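Long-range contacts in arginyl-tRNA synthetase, putative (Plasmodium falciparum, PDB 5JLD), which probably catalyses the ATP-dependent attachment of L-arginine to its cognate tRNA, releasing AMP and diphosphate: residues D328-T337 with I359-G369; R174-G182 with I268-V279. All coordinates share one frame; numbering follows the deposited sequence.

Contact 1 (D328-T337 with I359-G369); sequences DVAALYYRLT and IFDLIKKTNWG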
loop_
_atom_site.group_PDB
_atom_site.type_symbol
_atom_site.label_atom_id
_atom_site.label_comp_id
_atom_site.label_asym_id
_atom_site.label_seq_id
_atom_site.Cartn_x
_atom_site.Cartn_y
_atom_site.Cartn_z
ATOM N N ASP A 328 -12.974 19.227 1.603
ATOM C CA ASP A 328 -11.681 18.528 1.800
ATOM C C ASP A 328 -10.922 19.126 2.992
ATOM O O ASP A 328 -10.388 18.411 3.862
ATOM C CB ASP A 328 -10.831 18.600 0.540
ATOM C CG ASP A 328 -11.377 17.743 -0.588
ATOM O OD1 ASP A 328 -12.110 16.772 -0.314
ATOM O OD2 ASP A 328 -11.052 18.028 -1.756
ATOM N N VAL A 329 -10.954 20.455 3.056
ATOM C CA VAL A 329 -10.329 21.185 4.149
ATOM C C VAL A 329 -10.967 20.793 5.488
ATOM O O VAL A 329 -10.255 20.528 6.458
ATOM C CB VAL A 329 -10.424 22.715 3.918
ATOM C CG1 VAL A 329 -9.859 23.476 5.109
ATOM C CG2 VAL A 329 -9.674 23.095 2.634
ATOM N N ALA A 330 -12.301 20.725 5.528
ATOM C CA ALA A 330 -13.003 20.334 6.751
ATOM C C ALA A 330 -12.660 18.909 7.137
ATOM O O ALA A 330 -12.472 18.616 8.315
ATOM C CB ALA A 330 -14.551 20.487 6.598
ATOM N N ALA A 331 -12.594 18.010 6.158
ATOM C CA ALA A 331 -12.281 16.625 6.484
ATOM C C ALA A 331 -10.893 16.545 7.111
ATOM O O ALA A 331 -10.702 15.822 8.096
ATOM C CB ALA A 331 -12.372 15.725 5.255
ATOM N N LEU A 332 -9.924 17.289 6.569
ATOM C CA LEU A 332 -8.575 17.196 7.158
ATOM C C LEU A 332 -8.566 17.832 8.563
ATOM O O LEU A 332 -7.930 17.304 9.482
ATOM C CB LEU A 332 -7.525 17.840 6.253
ATOM C CG LEU A 332 -6.052 17.537 6.552
ATOM C CD1 LEU A 332 -5.800 16.081 6.989
ATOM C CD2 LEU A 332 -5.236 17.847 5.305
ATOM N N TYR A 333 -9.274 18.955 8.718
ATOM C CA TYR A 333 -9.519 19.536 10.052
ATOM C C TYR A 333 -10.024 18.496 11.059
ATOM O O TYR A 333 -9.521 18.385 12.188
ATOM C CB TYR A 333 -10.539 20.686 9.974
ATOM C CG TYR A 333 -11.149 21.018 11.326
ATOM C CD1 TYR A 333 -10.497 21.858 12.218
ATOM C CD2 TYR A 333 -12.360 20.457 11.719
ATOM C CE1 TYR A 333 -11.046 22.141 13.466
ATOM C CE2 TYR A 333 -12.909 20.732 12.958
ATOM C CZ TYR A 333 -12.253 21.579 13.821
ATOM O OH TYR A 333 -12.804 21.850 15.041
ATOM N N TYR A 334 -11.029 17.737 10.632
ATOM C CA TYR A 334 -11.653 16.724 11.469
ATOM C C TYR A 334 -10.661 15.616 11.817
ATOM O O TYR A 334 -10.545 15.234 12.966
ATOM C CB TYR A 334 -12.890 16.136 10.775
ATOM C CG TYR A 334 -13.538 14.983 11.528
ATOM C CD1 TYR A 334 -14.445 15.213 12.563
ATOM C CD2 TYR A 334 -13.227 13.660 11.206
ATOM C CE1 TYR A 334 -15.038 14.140 13.258
ATOM C CE2 TYR A 334 -13.805 12.600 11.882
ATOM C CZ TYR A 334 -14.704 12.843 12.908
ATOM O OH TYR A 334 -15.251 11.768 13.555
ATOM N N ARG A 335 -9.947 15.114 10.818
ATOM C CA ARG A 335 -9.005 14.015 11.032
ATOM C C ARG A 335 -7.888 14.434 11.980
ATOM O O ARG A 335 -7.468 13.658 12.841
ATOM C CB ARG A 335 -8.447 13.535 9.683
ATOM C CG ARG A 335 -9.559 12.939 8.819
ATOM C CD ARG A 335 -9.223 12.836 7.343
ATOM N NE ARG A 335 -10.293 12.111 6.664
ATOM C CZ ARG A 335 -10.341 11.819 5.367
ATOM N NH1 ARG A 335 -9.355 12.165 4.534
ATOM N NH2 ARG A 335 -11.382 11.147 4.904
ATOM N N LEU A 336 -7.450 15.682 11.866
ATOM C CA LEU A 336 -6.324 16.146 12.682
ATOM C C LEU A 336 -6.727 16.486 14.125
ATOM O O LEU A 336 -6.009 16.134 15.075
ATOM C CB LEU A 336 -5.671 17.359 12.020
ATOM C CG LEU A 336 -4.847 17.030 10.774
ATOM C CD1 LEU A 336 -4.413 18.311 10.110
ATOM C CD2 LEU A 336 -3.634 16.185 11.138
ATOM N N THR A 337 -7.866 17.166 14.283
ATOM C CA THR A 337 -8.265 17.648 15.608
ATOM C C THR A 337 -9.145 16.648 16.369
ATOM O O THR A 337 -9.079 16.574 17.592
ATOM C CB THR A 337 -9.017 19.012 15.522
ATOM O OG1 THR A 337 -10.272 18.836 14.856
ATOM C CG2 THR A 337 -8.181 20.050 14.765
ATOM N N ILE A 359 -3.954 21.632 -0.436
ATOM C CA ILE A 359 -4.656 21.525 0.833
ATOM C C ILE A 359 -3.636 21.397 1.963
ATOM O O ILE A 359 -3.784 22.050 3.011
ATOM C CB ILE A 359 -5.649 20.349 0.832
ATOM C CG1 ILE A 359 -6.868 20.725 -0.027
ATOM C CG2 ILE A 359 -6.107 20.010 2.270
ATOM C CD1 ILE A 359 -7.652 19.552 -0.532
ATOM N N PHE A 360 -2.570 20.622 1.733
ATOM C CA PHE A 360 -1.640 20.331 2.830
ATOM C C PHE A 360 -0.955 21.635 3.230
ATOM O O PHE A 360 -0.858 21.971 4.414
ATOM C CB PHE A 360 -0.608 19.280 2.428
ATOM C CG PHE A 360 -1.192 17.926 2.128
ATOM C CD1 PHE A 360 -2.491 17.595 2.531
ATOM C CD2 PHE A 360 -0.436 16.977 1.442
ATOM C CE1 PHE A 360 -3.030 16.346 2.241
ATOM C CE2 PHE A 360 -0.960 15.717 1.155
ATOM C CZ PHE A 360 -2.257 15.397 1.559
ATOM N N ASP A 361 -0.512 22.370 2.209
ATOM C CA ASP A 361 0.061 23.697 2.385
ATOM C C ASP A 361 -0.838 24.615 3.240
ATOM O O ASP A 361 -0.336 25.375 4.071
ATOM C CB ASP A 361 0.333 24.328 1.011
ATOM C CG ASP A 361 1.052 25.661 1.109
ATOM O OD1 ASP A 361 2.251 25.676 1.465
ATOM O OD2 ASP A 361 0.413 26.703 0.829
ATOM N N LEU A 362 -2.156 24.542 3.067
ATOM C CA LEU A 362 -3.022 25.388 3.911
ATOM C C LEU A 362 -3.031 24.869 5.345
ATOM O O LEU A 362 -2.907 25.640 6.312
ATOM C CB LEU A 362 -4.453 25.447 3.366
ATOM C CG LEU A 362 -5.517 26.035 4.309
ATOM C CD1 LEU A 362 -5.221 27.500 4.679
ATOM C CD2 LEU A 362 -6.922 25.889 3.703
ATOM N N ILE A 363 -3.133 23.550 5.478
ATOM C CA ILE A 363 -3.359 22.938 6.785
ATOM C C ILE A 363 -2.103 23.094 7.662
ATOM O O ILE A 363 -2.174 23.206 8.892
ATOM C CB ILE A 363 -3.750 21.443 6.630
ATOM C CG1 ILE A 363 -5.271 21.242 6.768
ATOM C CG2 ILE A 363 -3.024 20.579 7.644
ATOM C CD1 ILE A 363 -6.144 22.114 5.859
ATOM N N LYS A 364 -0.950 23.123 7.005
ATOM C CA LYS A 364 0.318 23.276 7.691
ATOM C C LYS A 364 0.453 24.695 8.263
ATOM O O LYS A 364 1.235 24.929 9.182
ATOM C CB LYS A 364 1.454 22.951 6.716
ATOM C CG LYS A 364 2.241 21.683 7.030
ATOM C CD LYS A 364 1.463 20.642 7.823
ATOM C CE LYS A 364 2.347 19.421 8.074
ATOM N NZ LYS A 364 1.947 18.523 9.207
ATOM N N LYS A 365 -0.328 25.637 7.730
ATOM C CA LYS A 365 -0.283 27.011 8.218
ATOM C C LYS A 365 -1.248 27.221 9.388
ATOM O O LYS A 365 -1.230 28.274 10.018
ATOM C CB LYS A 365 -0.604 28.002 7.089
ATOM C CG LYS A 365 0.513 28.161 6.057
ATOM C CD LYS A 365 0.202 29.227 5.014
ATOM C CE LYS A 365 1.278 29.224 3.921
ATOM N NZ LYS A 365 0.952 30.145 2.784
ATOM N N THR A 366 -2.088 26.228 9.680
ATOM C CA THR A 366 -2.999 26.318 10.829
ATOM C C THR A 366 -2.354 25.750 12.092
ATOM O O THR A 366 -1.224 25.269 12.057
ATOM C CB THR A 366 -4.315 25.555 10.586
ATOM O OG1 THR A 366 -4.096 24.145 10.764
ATOM C CG2 THR A 366 -4.843 25.827 9.181
ATOM N N ASN A 367 -3.082 25.794 13.200
ATOM C CA ASN A 367 -2.644 25.148 14.435
ATOM C C ASN A 367 -3.356 23.802 14.649
ATOM O O ASN A 367 -3.421 23.293 15.755
ATOM C CB ASN A 367 -2.892 26.070 15.633
ATOM C CG ASN A 367 -4.370 26.533 15.736
ATOM O OD1 ASN A 367 -5.083 26.623 14.728
ATOM N ND2 ASN A 367 -4.811 26.849 16.954
ATOM N N TRP A 368 -3.882 23.219 13.582
ATOM C CA TRP A 368 -4.758 22.061 13.728
ATOM C C TRP A 368 -3.991 20.773 13.999
ATOM O O TRP A 368 -3.158 20.350 13.189
ATOM C CB TRP A 368 -5.622 21.890 12.483
ATOM C CG TRP A 368 -6.518 23.054 12.223
ATOM C CD1 TRP A 368 -6.784 24.098 13.072
ATOM C CD2 TRP A 368 -7.276 23.296 11.040
ATOM N NE1 TRP A 368 -7.672 24.975 12.484
ATOM C CE2 TRP A 368 -7.989 24.504 11.237
ATOM C CE3 TRP A 368 -7.427 22.613 9.827
ATOM C CZ2 TRP A 368 -8.836 25.041 10.265
ATOM C CZ3 TRP A 368 -8.281 23.155 8.863
ATOM C CH2 TRP A 368 -8.965 24.352 9.091
ATOM N N GLY A 369 -4.298 20.163 15.139
ATOM C CA GLY A 369 -3.748 18.887 15.536
ATOM C C GLY A 369 -2.233 18.861 15.572
ATOM O O GLY A 369 -1.579 19.871 15.823
#

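Contact 2 (R174-G182 with I268-V279); sequences RVNHVGDWG and IKLEYVGESFYV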
loop_
_atom_site.group_PDB
_atom_site.type_symbol
_atom_site.label_atom_id
_atom_site.label_comp_id
_atom_site.label_asym_id
_atom_site.label_seq_id
_atom_site.Cartn_x
_atom_site.Cartn_y
_atom_site.Cartn_z
ATOM N N ARG A 174 -9.686 3.001 8.206
ATOM C CA ARG A 174 -10.090 2.763 6.823
ATOM C C ARG A 174 -11.307 3.641 6.462
ATOM O O ARG A 174 -12.437 3.373 6.899
ATOM C CB ARG A 174 -10.421 1.290 6.625
ATOM C CG ARG A 174 -9.268 0.376 6.985
ATOM C CD ARG A 174 -9.760 -1.037 7.205
ATOM N NE ARG A 174 -8.664 -1.979 6.988
ATOM C CZ ARG A 174 -8.467 -2.614 5.841
ATOM N NH1 ARG A 174 -9.291 -2.382 4.828
ATOM N NH2 ARG A 174 -7.434 -3.453 5.697
ATOM N N VAL A 175 -11.081 4.671 5.651
ATOM C CA VAL A 175 -12.125 5.662 5.421
ATOM C C VAL A 175 -12.503 5.825 3.951
ATOM O O VAL A 175 -11.680 6.106 3.100
ATOM C CB VAL A 175 -11.717 7.025 5.989
ATOM C CG1 VAL A 175 -12.764 8.086 5.630
ATOM C CG2 VAL A 175 -11.576 6.931 7.504
ATOM N N ASN A 176 -13.786 5.656 3.678
ATOM C CA ASN A 176 -14.330 5.821 2.348
ATOM C C ASN A 176 -15.115 7.134 2.244
ATOM O O ASN A 176 -16.238 7.193 2.720
ATOM C CB ASN A 176 -15.225 4.619 2.014
ATOM C CG ASN A 176 -15.568 4.534 0.542
ATOM O OD1 ASN A 176 -15.217 5.418 -0.245
ATOM N ND2 ASN A 176 -16.238 3.456 0.159
ATOM N N HIS A 177 -14.500 8.158 1.643
ATOM C CA HIS A 177 -15.073 9.498 1.453
ATOM C C HIS A 177 -16.038 9.489 0.269
ATOM O O HIS A 177 -15.723 9.992 -0.809
ATOM C CB HIS A 177 -13.947 10.528 1.238
ATOM C CG HIS A 177 -14.389 11.966 1.229
ATOM N ND1 HIS A 177 -14.388 12.750 2.360
ATOM C CD2 HIS A 177 -14.763 12.780 0.206
ATOM C CE1 HIS A 177 -14.790 13.974 2.047
ATOM N NE2 HIS A 177 -15.010 14.017 0.746
ATOM N N VAL A 178 -17.207 8.884 0.470
ATOM C CA VAL A 178 -18.167 8.684 -0.614
ATOM C C VAL A 178 -18.828 10.007 -1.012
ATOM O O VAL A 178 -19.073 10.865 -0.159
ATOM C CB VAL A 178 -19.236 7.634 -0.216
ATOM C CG1 VAL A 178 -19.859 7.969 1.136
ATOM C CG2 VAL A 178 -20.308 7.495 -1.285
ATOM N N GLY A 179 -19.089 10.184 -2.310
ATOM C CA GLY A 179 -19.783 11.363 -2.793
ATOM C C GLY A 179 -21.294 11.265 -2.575
ATOM O O GLY A 179 -22.037 10.863 -3.470
ATOM N N ASP A 180 -21.755 11.635 -1.382
ATOM C CA ASP A 180 -23.165 11.479 -1.025
ATOM C C ASP A 180 -23.836 12.823 -0.773
ATOM O O ASP A 180 -24.850 12.902 -0.087
ATOM C CB ASP A 180 -23.314 10.602 0.226
ATOM C CG ASP A 180 -22.657 11.222 1.458
ATOM O OD1 ASP A 180 -21.857 12.179 1.307
ATOM O OD2 ASP A 180 -22.943 10.744 2.581
ATOM N N TRP A 181 -23.262 13.884 -1.320
ATOM C CA TRP A 181 -23.816 15.206 -1.118
ATOM C C TRP A 181 -23.555 16.061 -2.364
ATOM O O TRP A 181 -23.147 17.219 -2.283
ATOM C CB TRP A 181 -23.220 15.832 0.147
ATOM C CG TRP A 181 -24.013 16.981 0.693
ATOM C CD1 TRP A 181 -23.675 18.303 0.625
ATOM C CD2 TRP A 181 -25.271 16.924 1.393
ATOM N NE1 TRP A 181 -24.637 19.069 1.228
ATOM C CE2 TRP A 181 -25.630 18.252 1.707
ATOM C CE3 TRP A 181 -26.125 15.883 1.778
ATOM C CZ2 TRP A 181 -26.801 18.570 2.394
ATOM C CZ3 TRP A 181 -27.295 16.200 2.455
ATOM C CH2 TRP A 181 -27.618 17.533 2.762
ATOM N N GLY A 182 -23.814 15.472 -3.524
ATOM C CA GLY A 182 -23.474 16.098 -4.787
ATOM C C GLY A 182 -24.581 16.868 -5.479
ATOM O O GLY A 182 -25.666 17.097 -4.923
ATOM N N ILE A 268 -12.708 -6.490 1.205
ATOM C CA ILE A 268 -12.138 -5.221 1.660
ATOM C C ILE A 268 -13.145 -4.425 2.477
ATOM O O ILE A 268 -14.203 -4.050 1.980
ATOM C CB ILE A 268 -11.664 -4.351 0.476
ATOM C CG1 ILE A 268 -10.522 -5.050 -0.273
ATOM C CG2 ILE A 268 -11.244 -2.952 0.965
ATOM C CD1 ILE A 268 -10.031 -4.314 -1.483
ATOM N N LYS A 269 -12.815 -4.147 3.728
ATOM C CA LYS A 269 -13.727 -3.386 4.558
ATOM C C LYS A 269 -13.237 -1.956 4.773
ATOM O O LYS A 269 -12.048 -1.696 4.971
ATOM C CB LYS A 269 -13.933 -4.098 5.896
ATOM C CG LYS A 269 -14.480 -5.506 5.727
ATOM C CD LYS A 269 -15.047 -6.045 7.020
ATOM C CE LYS A 269 -15.730 -7.385 6.796
ATOM N NZ LYS A 269 -17.043 -7.237 6.098
ATOM N N LEU A 270 -14.187 -1.034 4.729
ATOM C CA LEU A 270 -13.942 0.379 4.991
ATOM C C LEU A 270 -15.196 1.152 5.359
ATOM O O LEU A 270 -16.310 0.778 5.000
ATOM C CB LEU A 270 -13.245 1.039 3.799
ATOM C CG LEU A 270 -13.707 0.725 2.373
ATOM C CD1 LEU A 270 -15.018 1.179 2.011
ATOM C CD2 LEU A 270 -12.730 1.485 1.482
ATOM N N GLU A 271 -14.990 2.239 6.087
ATOM C CA GLU A 271 -16.082 2.946 6.738
ATOM C C GLU A 271 -16.577 4.116 5.905
ATOM O O GLU A 271 -15.814 5.036 5.615
ATOM C CB GLU A 271 -15.633 3.451 8.118
ATOM C CG GLU A 271 -16.655 4.404 8.753
ATOM C CD GLU A 271 -16.229 4.958 10.105
ATOM O OE1 GLU A 271 -15.024 4.903 10.431
ATOM O OE2 GLU A 271 -17.113 5.457 10.842
ATOM N N TYR A 272 -17.854 4.089 5.522
ATOM C CA TYR A 272 -18.460 5.254 4.872
ATOM C C TYR A 272 -18.366 6.490 5.761
ATOM O O TYR A 272 -18.916 6.511 6.854
ATOM C CB TYR A 272 -19.935 5.002 4.515
ATOM C CG TYR A 272 -20.124 3.989 3.424
ATOM C CD1 TYR A 272 -19.685 4.255 2.125
ATOM C CD2 TYR A 272 -20.720 2.757 3.682
ATOM C CE1 TYR A 272 -19.849 3.331 1.112
ATOM C CE2 TYR A 272 -20.876 1.813 2.672
ATOM C CZ TYR A 272 -20.451 2.116 1.385
ATOM O OH TYR A 272 -20.613 1.197 0.370
ATOM N N VAL A 273 -17.651 7.503 5.289
ATOM C CA VAL A 273 -17.662 8.830 5.896
ATOM C C VAL A 273 -17.814 9.837 4.756
ATOM O O VAL A 273 -16.837 10.389 4.261
ATOM C CB VAL A 273 -16.376 9.113 6.718
ATOM C CG1 VAL A 273 -16.476 10.460 7.404
ATOM C CG2 VAL A 273 -16.137 8.012 7.754
ATOM N N GLY A 274 -19.046 10.049 4.315
ATOM C CA GLY A 274 -19.284 10.832 3.114
ATOM C C GLY A 274 -19.037 12.319 3.265
ATOM O O GLY A 274 -18.744 12.801 4.357
ATOM N N GLU A 275 -19.148 13.043 2.158
ATOM C CA GLU A 275 -19.171 14.500 2.188
ATOM C C GLU A 275 -20.239 15.030 3.167
ATOM O O GLU A 275 -19.989 15.971 3.922
ATOM C CB GLU A 275 -19.427 15.048 0.776
ATOM C CG GLU A 275 -18.271 14.780 -0.187
ATOM C CD GLU A 275 -18.621 15.012 -1.649
ATOM O OE1 GLU A 275 -19.826 15.083 -1.994
ATOM O OE2 GLU A 275 -17.671 15.092 -2.461
ATOM N N SER A 276 -21.418 14.406 3.157
ATOM C CA SER A 276 -22.541 14.831 4.007
ATOM C C SER A 276 -22.120 14.923 5.467
ATOM O O SER A 276 -22.530 15.845 6.182
ATOM C CB SER A 276 -23.730 13.868 3.874
ATOM O OG SER A 276 -23.420 12.575 4.386
ATOM N N PHE A 277 -21.262 13.986 5.879
ATOM C CA PHE A 277 -20.796 13.906 7.265
ATOM C C PHE A 277 -20.184 15.221 7.734
ATOM O O PHE A 277 -20.272 15.565 8.912
ATOM C CB PHE A 277 -19.784 12.758 7.444
ATOM C CG PHE A 277 -19.239 12.633 8.854
ATOM C CD1 PHE A 277 -19.937 11.924 9.828
ATOM C CD2 PHE A 277 -18.041 13.231 9.206
ATOM C CE1 PHE A 277 -19.442 11.806 11.130
ATOM C CE2 PHE A 277 -17.542 13.127 10.514
ATOM C CZ PHE A 277 -18.245 12.409 11.476
ATOM N N TYR A 278 -19.583 15.976 6.822
ATOM C CA TYR A 278 -18.899 17.184 7.269
ATOM C C TYR A 278 -19.781 18.426 7.207
ATOM O O TYR A 278 -19.438 19.468 7.766
ATOM C CB TYR A 278 -17.627 17.384 6.459
ATOM C CG TYR A 278 -16.724 16.170 6.545
ATOM C CD1 TYR A 278 -15.842 16.006 7.619
ATOM C CD2 TYR A 278 -16.765 15.181 5.567
ATOM C CE1 TYR A 278 -14.995 14.886 7.709
ATOM C CE2 TYR A 278 -15.934 14.059 5.642
ATOM C CZ TYR A 278 -15.053 13.916 6.723
ATOM O OH TYR A 278 -14.247 12.810 6.798
ATOM N N VAL A 279 -20.921 18.298 6.537
ATOM C CA VAL A 279 -21.771 19.450 6.302
ATOM C C VAL A 279 -22.117 20.234 7.598
ATOM O O VAL A 279 -22.030 21.459 7.599
ATOM C CB VAL A 279 -23.050 19.015 5.549
ATOM C CG1 VAL A 279 -24.114 20.120 5.554
ATOM C CG2 VAL A 279 -22.674 18.610 4.112
HETATM O O HOH W 1 -14.145 11.362 4.693
#

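Contact 1 (D328-T337 with I359-G369)
Y333 meets W368 at about a right angle, and this aromatic pair shows how a loop residue can close the seam between two helices. The tyrosine turns its edge to the indole face, with ring planes 80° apart and the centroid of the Y333 ring 5.1 Å from that of the W368 six-membered ring. With Y333 CG anti to the backbone N (chi1 162°), the ring swings so that CD1 stands over the centre of the indole; Y333 CB lies over the same face, 3.5 Å from W368 CZ3. The opposite face of W368 carries T366 OG1, which accepts a hydrogen bond from W368 N in an ST turn. The indole therefore lies between the T366 hydroxyl, toward the rim of one face, and Y333 over the other. T337 CG2 rests against W368 CB, and beside it L336 O receives a CA-H...O contact from G369.

Elsewhere the seam is aliphatic. I363 is central: its CG1 branch lies 3.7 Å from L332 CD2 and its CG2 is 3.6 Å from L336 CD1. The side chains of I363 and V329 run past each other in opposite directions, CD1 meeting CG1. L332 CD2 also reaches I359 CG2 and the edge of the F360 ring. Near the start of the interface the side chains of I359 and D328 cross at about a right angle, I359 CD1 lying 3.5 Å from D328 CB, while the D328 carboxylate turns to H355.

The helical parts cross at -49° with axes 10.5 Å apart. L332 and I363 both also touch L375, in strand 374-380 of the parallel sheet. Helix 353-364 links strands 343-349 and 374-380 in a beta-alpha-beta crossover, and its packing beside helix 326-337 on the sheet is characteristic of the Rossmann-like catalytic domain of class I synthetases.

Contact 2 (R174-G182 with I268-V279)
K269 O takes a hydrogen bond from R174 NH1 (2.8 Å), a bent one at 140° that lies in the carbonyl plane but is tilted from the guanidinium; the same arginine makes salt bridges with E166 and D159. L270 next lays CD1 3.4 Å from N176 CB. E271 is in parallel register with V175; its N gives to R174 O and its O accepts from N176 N. The Y272 ring runs alongside the N176 amide, pointing the same way, with their planes 23° apart; their polar ends go to D260 and Y263 respectively. Residues 271-272 thus form an edge strand of the parallel Rossmann-type sheet, beside strand 171-176. V273 continues the pairing through its N to N176 O and sets CB 3.9 Å from V175 CG1. G274 follows, its CA 3.5 Å from V178 CG1. E275 N bonds to V178 O, while its CG lies 3.5 Å from H177 NE2. S276 is gripped twice by the D180 carboxylate: its N reaches OD1 on the syn side, almost straight at 176°, and its OG gives to D180 OD2 (2.6 Å) from above the carboxylate plane. Y278 OH and H177 ND1 share a water with V273 O, each ring meeting it at the edge. V279 CG2 sits over one face of W181, 3.6 Å from the centroid of its five-membered ring.

In the fold
Helix 326-337 is common ground between the two contacts, whose centres lie about 17 Å apart. In contact 1 one side of it packs against residues 359-369; other residues of the same helix meet contact 2. R335 NH2 comes within 3.4 Å of V175 CG1, A331 CA within 3.4 Å of Y278 CE1, and the Y334 ring makes an edge-to-face pair with F277. R335 also forms a salt bridge to D137, in the strand beside 171-176. Contact 2 lies at the edge of the parallel sheet, contact 1 in a helical layer on it. In class I synthetases the active site lies at the carboxyl ends of such strands, the end from which H177-G182 continues.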